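Local structure of glycosyl transferase (Staphylococcus aureus, 5U02) at residues P2-Y6 with Q57-L62; M9-A13 with D64-V69; I134-V139 with F226-V230; K145-H149 with T243-I247; T277-S281 with T293-Y299. The protein is probably the C-terminal portion of a TarS-type glycosyl transferase, with a helical linker domain and two beta domains of probable immunoglobulin-like fold. All coordinates share one frame. Residue numbers count along the deposited sequence, not the author numbering.

Interaction 1: residues P2-Y6 with Q57-L62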
# COMPACT_ATOMS: atom_id res chain seq x y z
N PRO A 2 9.09 -48.81 -11.80
CA PRO A 2 9.25 -48.28 -10.43
C PRO A 2 10.06 -49.15 -9.48
O PRO A 2 11.12 -48.72 -9.01
CB PRO A 2 7.80 -48.13 -9.95
CG PRO A 2 7.02 -47.92 -11.19
CD PRO A 2 7.68 -48.79 -12.22
N GLU A 3 9.57 -50.35 -9.17
CA GLU A 3 10.25 -51.14 -8.15
C GLU A 3 11.58 -51.72 -8.62
O GLU A 3 12.37 -52.14 -7.78
CB GLU A 3 9.36 -52.28 -7.64
CG GLU A 3 8.80 -53.19 -8.70
CD GLU A 3 7.51 -52.65 -9.28
OE1 GLU A 3 7.58 -51.97 -10.33
OE2 GLU A 3 6.44 -52.88 -8.68
N ASP A 4 11.84 -51.75 -9.93
CA ASP A 4 13.19 -52.04 -10.38
C ASP A 4 14.12 -50.88 -10.05
O ASP A 4 15.30 -51.08 -9.72
CB ASP A 4 13.21 -52.34 -11.88
CG ASP A 4 12.10 -53.28 -12.30
OD1 ASP A 4 10.92 -52.86 -12.27
OD2 ASP A 4 12.40 -54.43 -12.68
N PHE A 5 13.60 -49.65 -10.10
CA PHE A 5 14.39 -48.46 -9.79
C PHE A 5 14.61 -48.31 -8.29
O PHE A 5 15.75 -48.24 -7.82
CB PHE A 5 13.70 -47.21 -10.36
CG PHE A 5 14.34 -45.91 -9.95
CD1 PHE A 5 13.58 -44.86 -9.46
CD2 PHE A 5 15.71 -45.74 -10.06
CE1 PHE A 5 14.18 -43.67 -9.09
CE2 PHE A 5 16.32 -44.56 -9.70
CZ PHE A 5 15.56 -43.52 -9.21
N TYR A 6 13.53 -48.23 -7.52
CA TYR A 6 13.64 -48.01 -6.08
C TYR A 6 14.23 -49.21 -5.37
O TYR A 6 14.71 -49.07 -4.24
CB TYR A 6 12.27 -47.66 -5.50
CG TYR A 6 11.74 -46.34 -5.99
CD1 TYR A 6 12.43 -45.16 -5.73
CD2 TYR A 6 10.54 -46.25 -6.69
CE1 TYR A 6 11.96 -43.94 -6.16
CE2 TYR A 6 10.05 -45.03 -7.13
CZ TYR A 6 10.77 -43.88 -6.86
OH TYR A 6 10.29 -42.66 -7.29
N GLN A 57 1.25 -47.80 -8.09
CA GLN A 57 2.43 -48.62 -8.39
C GLN A 57 3.73 -47.94 -7.99
O GLN A 57 4.74 -48.63 -7.78
CB GLN A 57 2.46 -48.96 -9.89
CG GLN A 57 3.51 -49.98 -10.29
CD GLN A 57 3.73 -50.05 -11.79
OE1 GLN A 57 3.14 -49.29 -12.55
NE2 GLN A 57 4.60 -50.96 -12.22
N TRP A 58 3.73 -46.62 -7.87
CA TRP A 58 4.95 -45.90 -7.52
C TRP A 58 5.21 -45.90 -6.02
O TRP A 58 6.35 -46.06 -5.58
CB TRP A 58 4.87 -44.46 -8.03
CG TRP A 58 5.28 -44.29 -9.45
CD1 TRP A 58 4.67 -44.83 -10.55
CD2 TRP A 58 6.38 -43.52 -9.93
NE1 TRP A 58 5.34 -44.44 -11.69
CE2 TRP A 58 6.39 -43.64 -11.34
CE3 TRP A 58 7.37 -42.75 -9.31
CZ2 TRP A 58 7.35 -43.01 -12.13
CZ3 TRP A 58 8.31 -42.13 -10.09
CH2 TRP A 58 8.29 -42.26 -11.49
N ILE A 59 4.16 -45.72 -5.22
CA ILE A 59 4.35 -45.49 -3.79
C ILE A 59 4.75 -46.76 -3.06
O ILE A 59 5.36 -46.68 -1.99
CB ILE A 59 3.08 -44.84 -3.20
CG1 ILE A 59 3.33 -44.35 -1.77
CG2 ILE A 59 1.90 -45.80 -3.26
CD1 ILE A 59 4.27 -43.18 -1.68
N ASN A 60 4.44 -47.94 -3.60
CA ASN A 60 4.87 -49.18 -2.95
C ASN A 60 6.39 -49.27 -2.94
O ASN A 60 7.01 -49.49 -1.89
CB ASN A 60 4.29 -50.42 -3.65
CG ASN A 60 3.01 -50.18 -4.32
OD1 ASN A 60 2.98 -50.05 -5.49
ND2 ASN A 60 1.94 -50.16 -3.59
N ALA A 61 7.02 -49.11 -4.11
CA ALA A 61 8.47 -49.22 -4.22
C ALA A 61 9.17 -48.10 -3.46
O ALA A 61 10.16 -48.34 -2.77
CB ALA A 61 8.89 -49.20 -5.68
N LEU A 62 8.69 -46.87 -3.62
CA LEU A 62 9.17 -45.77 -2.79
C LEU A 62 9.03 -46.10 -1.31
O LEU A 62 9.92 -45.82 -0.51
CB LEU A 62 8.40 -44.49 -3.13
CG LEU A 62 8.96 -43.16 -2.64
CD1 LEU A 62 10.18 -42.76 -3.45
CD2 LEU A 62 7.89 -42.07 -2.70
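Near the N-terminus, helix 2-6 lies alongside helix 57-62 with axes 8.4 Å apart and a crossing angle of -22°. A61 is the small residue that lets the backbones approach: its CB sits 3.4 Å from E3 CA, and the CA atoms of E3 and A61 are 4.7 Å apart. Y6, in the m rotamer, packs with L62 over one face and A61 at its edge: its CD2 is 3.5 Å from A61 CB, its CE1 3.5 Å from L62 CD1 (a tp leucine) and its CE2 4.1 Å from W58 CE3. The phenol OH approaches W58 CZ3 at 3.5 Å, and it is hydrogen-bonded to T43. W58 (chi1 -85°, chi2 64°) turns its indole so that P2 rests on one face, with P2 CG 4.1 Å from the centroid of the five-membered ring in a CH-pi contact. At the open end, the extended Q57 brings NE2 within 3.8 Å of P2 CD and 3.7 Å of E3 OE1. With F46 and R42 also against W58, and helix 93-105 touching L62, the arrangement is characteristic of near-parallel helix packing in a helical bundle, here the TarS linker domain.

Interaction 2: residues M9-A13 with D64-V69; sequences MRLIA and DFIQAV
Two helical segments, 9-13 and 64-68 (phi/psi near -65/-35), run almost parallel, 6° apart in N-to-C direction with axes 8.7 Å from each other; V69 then leaves the helix (-89/136). The register is set by R10 opposite F65, CA atoms 4.6 Å apart, and by A13 opposite V69 at 6.8 Å. The apolar contacts centre on F65, whose t rotamer (chi1 155°, chi2 -123°) carries the ring toward the other helix. M9 CB stands over one ring face, 3.9 Å from its centroid and 21° off the normal, a CH-pi contact. The rest of the M9 side chain, m at all three torsions, leads away toward F33 and H37 of helix 23-40. A13 CB lies at the ring edge, 4.4 Å from F65 CE2 and 3.9 Å from V69 CG1. Backbone also touches the ring: M9 O is 3.2 Å from F65 CE2 and R10 N 3.4 Å from F65 CD2. R10, t at chi1 and chi2 and p at chi3 (45°), passes A68 with R10 CG 3.5 Å from A68 CB. The one salt bridge between the segments is R10 NH1 to D64 OD1, 3.3 Å, near the guanidinium plane; the stronger partner of R10 is E7, in a salt bridge with NH2. A phenylalanine packed between the helices, with a salt bridge at the margin, characterises this parallel pair of the linker-domain bundle.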
# COMPACT_ATOMS: atom_id res chain seq x y z
N MET A 9 17.89 -47.97 -5.37
CA MET A 9 18.15 -46.91 -4.40
C MET A 9 18.08 -47.43 -2.98
O MET A 9 18.73 -46.89 -2.08
CB MET A 9 17.16 -45.78 -4.60
CG MET A 9 16.90 -45.50 -6.05
SD MET A 9 18.23 -44.51 -6.76
CE MET A 9 18.38 -43.15 -5.61
N ARG A 10 17.27 -48.46 -2.75
CA ARG A 10 17.25 -49.11 -1.44
C ARG A 10 18.61 -49.70 -1.13
O ARG A 10 19.18 -49.43 -0.06
CB ARG A 10 16.17 -50.20 -1.36
CG ARG A 10 16.03 -50.77 0.06
CD ARG A 10 15.25 -52.08 0.16
NE ARG A 10 15.58 -53.10 -0.83
CZ ARG A 10 14.71 -54.02 -1.24
NH1 ARG A 10 13.46 -54.01 -0.79
NH2 ARG A 10 15.09 -54.94 -2.13
N LEU A 11 19.17 -50.47 -2.06
CA LEU A 11 20.45 -51.13 -1.79
C LEU A 11 21.58 -50.12 -1.64
O LEU A 11 22.47 -50.31 -0.81
CB LEU A 11 20.76 -52.15 -2.88
CG LEU A 11 21.53 -53.39 -2.44
CD1 LEU A 11 21.36 -54.50 -3.38
CD2 LEU A 11 22.97 -53.13 -2.23
N ILE A 12 21.55 -49.02 -2.40
CA ILE A 12 22.54 -47.97 -2.21
C ILE A 12 22.44 -47.40 -0.80
O ILE A 12 23.45 -47.18 -0.13
CB ILE A 12 22.39 -46.86 -3.27
CG1 ILE A 12 22.34 -47.46 -4.67
CG2 ILE A 12 23.55 -45.87 -3.16
CD1 ILE A 12 22.33 -46.42 -5.76
N ALA A 13 21.21 -47.14 -0.34
CA ALA A 13 21.02 -46.72 1.04
C ALA A 13 21.56 -47.76 2.02
O ALA A 13 22.07 -47.41 3.09
CB ALA A 13 19.55 -46.43 1.30
N ASP A 64 8.97 -49.17 0.25
CA ASP A 64 9.98 -50.14 0.66
C ASP A 64 11.37 -49.53 0.65
O ASP A 64 12.21 -49.87 1.49
CB ASP A 64 9.92 -51.38 -0.23
CG ASP A 64 10.53 -52.61 0.42
OD1 ASP A 64 10.29 -53.73 -0.08
OD2 ASP A 64 11.24 -52.46 1.43
N PHE A 65 11.64 -48.63 -0.30
CA PHE A 65 12.92 -47.94 -0.32
C PHE A 65 13.05 -46.98 0.86
O PHE A 65 14.05 -47.01 1.59
CB PHE A 65 13.09 -47.21 -1.66
CG PHE A 65 14.02 -46.03 -1.62
CD1 PHE A 65 13.57 -44.77 -2.00
CD2 PHE A 65 15.34 -46.17 -1.22
CE1 PHE A 65 14.42 -43.68 -1.97
CE2 PHE A 65 16.19 -45.08 -1.19
CZ PHE A 65 15.73 -43.83 -1.57
N ILE A 66 12.05 -46.13 1.08
CA ILE A 66 12.09 -45.22 2.21
C ILE A 66 11.96 -45.97 3.54
O ILE A 66 12.37 -45.46 4.58
CB ILE A 66 11.00 -44.13 2.06
CG1 ILE A 66 11.24 -43.33 0.78
CG2 ILE A 66 10.98 -43.17 3.24
CD1 ILE A 66 12.53 -42.53 0.78
N GLN A 67 11.42 -47.19 3.52
CA GLN A 67 11.43 -48.01 4.73
C GLN A 67 12.84 -48.37 5.16
O GLN A 67 13.09 -48.61 6.35
CB GLN A 67 10.60 -49.28 4.52
CG GLN A 67 9.16 -49.17 4.98
CD GLN A 67 8.25 -50.18 4.30
OE1 GLN A 67 8.71 -51.16 3.72
NE2 GLN A 67 6.94 -49.94 4.37
N ALA A 68 13.78 -48.41 4.22
CA ALA A 68 15.14 -48.83 4.52
C ALA A 68 15.95 -47.77 5.25
O ALA A 68 16.91 -48.11 5.95
CB ALA A 68 15.87 -49.24 3.24
N VAL A 69 15.60 -46.49 5.09
CA VAL A 69 16.35 -45.42 5.75
C VAL A 69 15.74 -45.18 7.12
O VAL A 69 14.50 -45.15 7.26
CB VAL A 69 16.37 -44.14 4.90
CG1 VAL A 69 17.36 -44.28 3.76
CG2 VAL A 69 14.99 -43.84 4.34

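Interaction 3: residues I134-V139 with F226-V230; sequences IAKPKV and FEVRV
V228 and F226 form the apolar centre, both with CA-to-CB bonds directed at segment 134-139. V228 (t) places CG1 3.6 Å from V139 CG2 and CG2 4.0 Å from P137 CG; V139 CG1 meets V230 CG1 at 3.7 Å. The F226 ring (chi1 -65°) has P137 CD over one face, 4.1 Å from F226 CD2, and I134 O at its edge, 3.1 Å from F226 CZ. Both backbones are extended, 17° apart in direction, with CA atoms 6.5 Å apart for K136-F226 and 6.6 Å for V139-V230. Farther out, K136 (chi1 -135°, chi2 t, chi3 99°, chi4 t) donates from NZ to E227 O at 3.2 Å. One water accepts from K136 NZ (2.7 Å) and R229 N (3.1 Å); a second lies 2.9 Å from R229 O, with a weak approach to V139 O (3.3 Å). The loop leading into strand 138-146, and V139 at its start, thus meet strand 224-229 through an apolar core with a lysine-and-water edge.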
# COMPACT_ATOMS: atom_id res chain seq x y z
N ILE A 134 10.53 -22.06 3.93
CA ILE A 134 9.82 -21.47 2.81
C ILE A 134 10.83 -21.18 1.71
O ILE A 134 11.71 -20.33 1.87
CB ILE A 134 9.06 -20.20 3.21
CG1 ILE A 134 8.20 -20.46 4.44
CG2 ILE A 134 8.19 -19.73 2.05
CD1 ILE A 134 7.11 -19.42 4.64
N ALA A 135 10.70 -21.89 0.59
CA ALA A 135 11.58 -21.72 -0.56
C ALA A 135 11.20 -20.48 -1.35
O ALA A 135 10.13 -19.90 -1.17
CB ALA A 135 11.54 -22.97 -1.45
N LYS A 136 12.11 -20.06 -2.23
CA LYS A 136 11.88 -18.87 -3.02
C LYS A 136 10.75 -19.10 -4.01
O LYS A 136 10.66 -20.17 -4.63
CB LYS A 136 13.16 -18.47 -3.76
CG LYS A 136 13.48 -16.99 -3.70
CD LYS A 136 14.94 -16.73 -4.00
CE LYS A 136 15.14 -16.30 -5.45
NZ LYS A 136 16.51 -15.77 -5.67
N PRO A 137 9.84 -18.14 -4.18
CA PRO A 137 8.76 -18.31 -5.16
C PRO A 137 9.29 -18.25 -6.59
O PRO A 137 10.23 -17.53 -6.90
CB PRO A 137 7.83 -17.12 -4.89
CG PRO A 137 8.69 -16.11 -4.23
CD PRO A 137 9.66 -16.90 -3.39
N LYS A 138 8.65 -19.01 -7.46
CA LYS A 138 8.87 -18.89 -8.89
C LYS A 138 8.01 -17.76 -9.44
O LYS A 138 6.82 -17.66 -9.11
CB LYS A 138 8.54 -20.20 -9.61
CG LYS A 138 9.41 -21.38 -9.20
CD LYS A 138 10.80 -21.28 -9.81
CE LYS A 138 11.56 -22.59 -9.67
NZ LYS A 138 12.87 -22.56 -10.39
N VAL A 139 8.61 -16.91 -10.26
CA VAL A 139 7.92 -15.74 -10.80
C VAL A 139 7.96 -15.80 -12.32
O VAL A 139 9.02 -16.07 -12.90
CB VAL A 139 8.55 -14.43 -10.29
CG1 VAL A 139 7.85 -13.23 -10.92
CG2 VAL A 139 8.48 -14.36 -8.78
N PHE A 226 12.53 -12.26 0.41
CA PHE A 226 13.03 -12.88 -0.80
C PHE A 226 13.24 -11.82 -1.86
O PHE A 226 12.40 -10.93 -2.05
CB PHE A 226 12.07 -13.95 -1.32
CG PHE A 226 11.91 -15.13 -0.41
CD1 PHE A 226 12.95 -16.03 -0.23
CD2 PHE A 226 10.72 -15.35 0.26
CE1 PHE A 226 12.81 -17.12 0.61
CE2 PHE A 226 10.56 -16.44 1.10
CZ PHE A 226 11.61 -17.32 1.27
N GLU A 227 14.38 -11.89 -2.54
CA GLU A 227 14.68 -11.04 -3.68
C GLU A 227 14.68 -11.93 -4.91
O GLU A 227 15.59 -12.75 -5.09
CB GLU A 227 16.03 -10.33 -3.49
CG GLU A 227 16.12 -8.96 -4.13
CD GLU A 227 17.55 -8.44 -4.19
OE1 GLU A 227 17.75 -7.26 -4.56
OE2 GLU A 227 18.48 -9.22 -3.87
N VAL A 228 13.66 -11.80 -5.75
CA VAL A 228 13.51 -12.66 -6.92
C VAL A 228 13.77 -11.81 -8.16
O VAL A 228 13.00 -10.88 -8.45
CB VAL A 228 12.13 -13.33 -6.99
CG1 VAL A 228 12.03 -14.19 -8.25
CG2 VAL A 228 11.90 -14.17 -5.74
N ARG A 229 14.84 -12.12 -8.88
CA ARG A 229 15.14 -11.47 -10.15
C ARG A 229 14.17 -11.99 -11.21
O ARG A 229 13.94 -13.20 -11.30
CB ARG A 229 16.59 -11.72 -10.55
CG ARG A 229 17.04 -11.04 -11.83
CD ARG A 229 17.63 -9.68 -11.52
NE ARG A 229 18.29 -9.05 -12.64
CZ ARG A 229 17.65 -8.40 -13.61
NH1 ARG A 229 16.33 -8.31 -13.60
NH2 ARG A 229 18.32 -7.84 -14.62
N VAL A 230 13.58 -11.09 -11.98
CA VAL A 230 12.47 -11.45 -12.85
C VAL A 230 12.81 -11.20 -14.31
O VAL A 230 13.65 -10.35 -14.64
CB VAL A 230 11.17 -10.71 -12.46
CG1 VAL A 230 10.80 -10.99 -11.01
CG2 VAL A 230 11.31 -9.22 -12.70
O HOH W 1 16.39 -14.73 -8.16
O HOH W 2 12.17 -15.24 -12.23

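Interaction 4: residues K145-H149 with T243-I247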
# COMPACT_ATOMS: atom_id res chain seq x y z
N LYS A 145 3.64 -3.90 -20.53
CA LYS A 145 3.31 -2.83 -21.46
C LYS A 145 3.86 -1.51 -20.93
O LYS A 145 4.00 -1.32 -19.72
CB LYS A 145 1.80 -2.69 -21.67
CG LYS A 145 1.06 -4.00 -21.90
CD LYS A 145 1.39 -4.61 -23.26
CE LYS A 145 0.37 -5.68 -23.62
NZ LYS A 145 0.75 -6.45 -24.84
N PHE A 146 4.16 -0.58 -21.84
CA PHE A 146 4.68 0.70 -21.41
C PHE A 146 4.50 1.73 -22.51
O PHE A 146 4.29 1.40 -23.68
CB PHE A 146 6.16 0.61 -20.99
CG PHE A 146 7.12 0.45 -22.14
CD1 PHE A 146 7.14 -0.70 -22.91
CD2 PHE A 146 8.05 1.45 -22.41
CE1 PHE A 146 8.04 -0.84 -23.96
CE2 PHE A 146 8.95 1.31 -23.46
CZ PHE A 146 8.95 0.16 -24.23
N ASP A 147 4.56 3.00 -22.11
CA ASP A 147 4.54 4.14 -23.00
C ASP A 147 5.30 5.27 -22.31
O ASP A 147 5.96 5.05 -21.29
CB ASP A 147 3.10 4.51 -23.39
CG ASP A 147 2.19 4.67 -22.18
OD1 ASP A 147 2.60 5.32 -21.19
OD2 ASP A 147 1.06 4.12 -22.21
N ASN A 148 5.18 6.49 -22.84
CA ASN A 148 5.87 7.64 -22.25
C ASN A 148 5.23 8.10 -20.94
O ASN A 148 5.70 9.08 -20.35
CB ASN A 148 5.89 8.81 -23.24
CG ASN A 148 4.52 9.36 -23.52
OD1 ASN A 148 3.62 8.64 -23.94
ND2 ASN A 148 4.33 10.66 -23.26
N HIS A 149 4.19 7.42 -20.47
CA HIS A 149 3.45 7.82 -19.28
C HIS A 149 3.56 6.83 -18.13
O HIS A 149 3.69 7.25 -16.98
CB HIS A 149 1.98 8.07 -19.66
CG HIS A 149 1.05 8.19 -18.50
ND1 HIS A 149 0.10 7.24 -18.19
CD2 HIS A 149 0.95 9.15 -17.54
CE1 HIS A 149 -0.56 7.62 -17.11
NE2 HIS A 149 -0.07 8.77 -16.70
N THR A 243 12.74 -1.02 -28.35
CA THR A 243 11.61 -0.11 -28.23
C THR A 243 11.68 0.65 -26.91
O THR A 243 11.90 0.06 -25.85
CB THR A 243 10.29 -0.89 -28.33
OG1 THR A 243 10.16 -1.44 -29.64
CG2 THR A 243 9.10 0.02 -28.05
N SER A 244 11.51 1.97 -26.98
CA SER A 244 11.81 2.86 -25.87
C SER A 244 10.64 3.79 -25.57
O SER A 244 9.67 3.88 -26.33
CB SER A 244 13.06 3.71 -26.15
OG SER A 244 14.20 2.90 -26.34
N ALA A 245 10.77 4.51 -24.46
CA ALA A 245 9.85 5.55 -24.05
C ALA A 245 10.62 6.86 -23.89
O ALA A 245 11.73 6.87 -23.34
CB ALA A 245 9.17 5.19 -22.73
N LEU A 246 10.04 7.95 -24.38
CA LEU A 246 10.67 9.26 -24.30
C LEU A 246 10.39 9.90 -22.94
O LEU A 246 9.24 9.95 -22.50
CB LEU A 246 10.17 10.17 -25.42
CG LEU A 246 10.80 11.56 -25.53
CD1 LEU A 246 12.26 11.46 -25.94
CD2 LEU A 246 10.01 12.41 -26.51
N ILE A 247 11.44 10.39 -22.30
CA ILE A 247 11.36 11.03 -20.99
C ILE A 247 11.97 12.42 -21.11
O ILE A 247 12.99 12.60 -21.77
CB ILE A 247 12.07 10.19 -19.91
CG1 ILE A 247 11.24 8.94 -19.59
CG2 ILE A 247 12.35 11.01 -18.66
CD1 ILE A 247 11.90 7.98 -18.64
O HOH W 3 7.84 10.63 -20.51
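An Asx turn ends strand 138-146 where it packs against the start of strand 245-249, within C-terminal domain 1, which belongs to the E-set clan and is probably immunoglobulin-like. D147 OD1 accepts from H149 N at 2.7 Å and also from K150 N, and the turn redirects the chain into strand 150-159. Just before it, F146 (chi1 74°, p) points its ring edge at the backbone of 243-245: CZ lies 3.4 Å from T243 O, and CE2 3.7 Å from S244 C and 3.8 Å from A245 N. T243 CG2 touches F146 CZ at 3.8 Å, and A245 CB touches F146 CD2 at 3.9 Å. The nearest CA atoms are those of A245 and N148, 4.8 Å apart, and the small methyl fits against the turn with A245 CB 3.5 Å from D147 O and 4.1 Å from N148 CA. Farther along, N148 CB is 3.6 Å from L246 O, and a water joins the two main chains by donating to N148 O at 2.6 Å and L246 O at 2.5 Å. The N148 amide faces the next domain, hydrogen-bonding to Y353 and T348 through ND2 and to E302 N through OD1, whereas Y239 meets F146 edge-to-face. Strand 252-260 supplies P258 against F146 and F253 against L246, and I274 of strand 267-274 also packs on L246.

Interaction 5: residues T277-S281 with T293-Y299; sequences TDSIS and TGLDRGY
I280 lays its CD1 over one face of the Y299 ring, 3.8 Å from the centroid and 13° off the normal, a CH-pi contact reached by the mt rotamer of I280 and chi1 -81° of Y299. I280 is the first residue after helix 277-279 to turn extended (-137/127). Two antiparallel bridges set the register: I280 with G294, non-hydrogen-bonded, CA atoms 4.7 Å apart, and S281 with T293, hydrogen-bonded, at 5.2 Å. S281 N donates to T293 O and T293 N to S281 O, each 3.0 Å; L295 N donates to S279 O at 2.9 Å. The S281 (p) and T293 (m) side chains share the other face, S281 OG to T293 CB 3.4 Å, and one water binds S281 OG (2.9 Å) and T293 OG1 (2.5 Å). Another links S279 O (2.6 Å) and D296 N (2.7 Å). After L295 the chain curls back, bringing the Y299 ring against the I280 side chain; a water joins Y299 OH (3.0 Å), S279 OG (3.2 Å) and R297 NE (3.1 Å). This is the open end of beta hairpin 280-285/289-294, at the sheet edge of C-terminal domain 2.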
# COMPACT_ATOMS: atom_id res chain seq x y z
N THR A 277 16.25 15.48 -31.91
CA THR A 277 16.21 15.55 -33.36
C THR A 277 17.12 14.52 -34.03
O THR A 277 16.95 14.25 -35.22
CB THR A 277 16.56 16.98 -33.82
OG1 THR A 277 16.22 17.14 -35.20
CG2 THR A 277 18.04 17.29 -33.60
N ASP A 278 18.04 13.90 -33.28
CA ASP A 278 18.81 12.78 -33.80
C ASP A 278 18.07 11.45 -33.70
O ASP A 278 18.42 10.51 -34.41
CB ASP A 278 20.15 12.65 -33.06
CG ASP A 278 21.17 13.66 -33.53
OD1 ASP A 278 20.94 14.27 -34.59
OD2 ASP A 278 22.19 13.84 -32.84
N SER A 279 17.07 11.35 -32.83
CA SER A 279 16.40 10.08 -32.57
C SER A 279 15.00 10.00 -33.14
O SER A 279 14.55 8.91 -33.48
CB SER A 279 16.32 9.82 -31.06
OG SER A 279 17.61 9.78 -30.49
N ILE A 280 14.29 11.13 -33.24
CA ILE A 280 12.89 11.15 -33.63
C ILE A 280 12.69 12.29 -34.61
O ILE A 280 13.09 13.43 -34.33
CB ILE A 280 11.96 11.31 -32.41
CG1 ILE A 280 12.10 10.10 -31.48
CG2 ILE A 280 10.52 11.48 -32.85
CD1 ILE A 280 11.31 10.21 -30.20
N SER A 281 12.11 11.99 -35.76
CA SER A 281 11.77 13.01 -36.74
C SER A 281 10.31 13.39 -36.59
O SER A 281 9.48 12.57 -36.18
CB SER A 281 12.03 12.52 -38.17
OG SER A 281 11.07 11.55 -38.55
N THR A 293 8.52 9.70 -36.07
CA THR A 293 9.18 8.48 -36.53
C THR A 293 10.43 8.22 -35.69
O THR A 293 11.32 9.07 -35.64
CB THR A 293 9.54 8.56 -38.01
OG1 THR A 293 8.37 8.93 -38.76
CG2 THR A 293 10.03 7.22 -38.52
N GLY A 294 10.48 7.07 -35.04
CA GLY A 294 11.70 6.63 -34.39
C GLY A 294 12.71 6.21 -35.43
O GLY A 294 12.44 5.29 -36.22
N LEU A 295 13.87 6.86 -35.47
CA LEU A 295 14.83 6.60 -36.54
C LEU A 295 15.63 5.33 -36.28
O LEU A 295 15.84 4.52 -37.20
CB LEU A 295 15.76 7.80 -36.71
CG LEU A 295 15.07 9.14 -36.90
CD1 LEU A 295 16.10 10.24 -37.11
CD2 LEU A 295 14.07 9.09 -38.05
N ASP A 296 16.11 5.14 -35.04
CA ASP A 296 16.94 4.00 -34.70
C ASP A 296 16.19 2.92 -33.94
O ASP A 296 16.65 1.77 -33.91
CB ASP A 296 18.15 4.45 -33.86
CG ASP A 296 19.10 5.37 -34.64
OD1 ASP A 296 19.04 5.37 -35.88
OD2 ASP A 296 19.89 6.08 -34.00
N ARG A 297 15.08 3.27 -33.31
CA ARG A 297 14.31 2.35 -32.49
C ARG A 297 12.90 2.91 -32.39
O ARG A 297 12.66 4.09 -32.64
CB ARG A 297 14.94 2.18 -31.11
CG ARG A 297 14.87 3.44 -30.26
CD ARG A 297 15.69 3.33 -28.97
NE ARG A 297 17.10 3.66 -29.16
CZ ARG A 297 18.10 2.81 -28.97
NH1 ARG A 297 17.86 1.56 -28.58
NH2 ARG A 297 19.34 3.21 -29.17
N GLY A 298 11.95 2.04 -32.05
CA GLY A 298 10.60 2.50 -31.85
C GLY A 298 10.44 3.23 -30.53
O GLY A 298 11.11 2.94 -29.55
N TYR A 299 9.53 4.21 -30.53
CA TYR A 299 9.12 4.93 -29.33
C TYR A 299 7.62 4.79 -29.17
O TYR A 299 6.86 5.08 -30.11
CB TYR A 299 9.52 6.41 -29.41
CG TYR A 299 10.96 6.67 -29.04
CD1 TYR A 299 11.97 6.55 -30.00
CD2 TYR A 299 11.31 7.03 -27.75
CE1 TYR A 299 13.29 6.79 -29.67
CE2 TYR A 299 12.63 7.27 -27.41
CZ TYR A 299 13.61 7.15 -28.37
OH TYR A 299 14.92 7.38 -28.03
O HOH W 4 17.13 6.69 -29.93
O HOH W 5 15.78 6.68 -32.81
O HOH W 6 8.23 11.43 -38.80

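The five contacts follow the elongated chain from its helical end to its last beta domain. Interactions 1 and 2 are successive layers of one helix pair, 2-17 with 56-68: their centres are 11 Å apart and Y6 O touches F65 CB at 3.6 Å. Interaction 3 stands about 33 Å from both, centre to centre. It shares strand 138-146 with interaction 4, 27 Å away between centres. Interactions 4 and 5, with centres 13 Å apart, join C-terminal domain 1 to C-terminal domain 2: S244 N lies 2.8 Å from G298 O, probably a hydrogen bond, and Y299 packs on S244. Centres of interactions 2 and 5 are 66 Å apart.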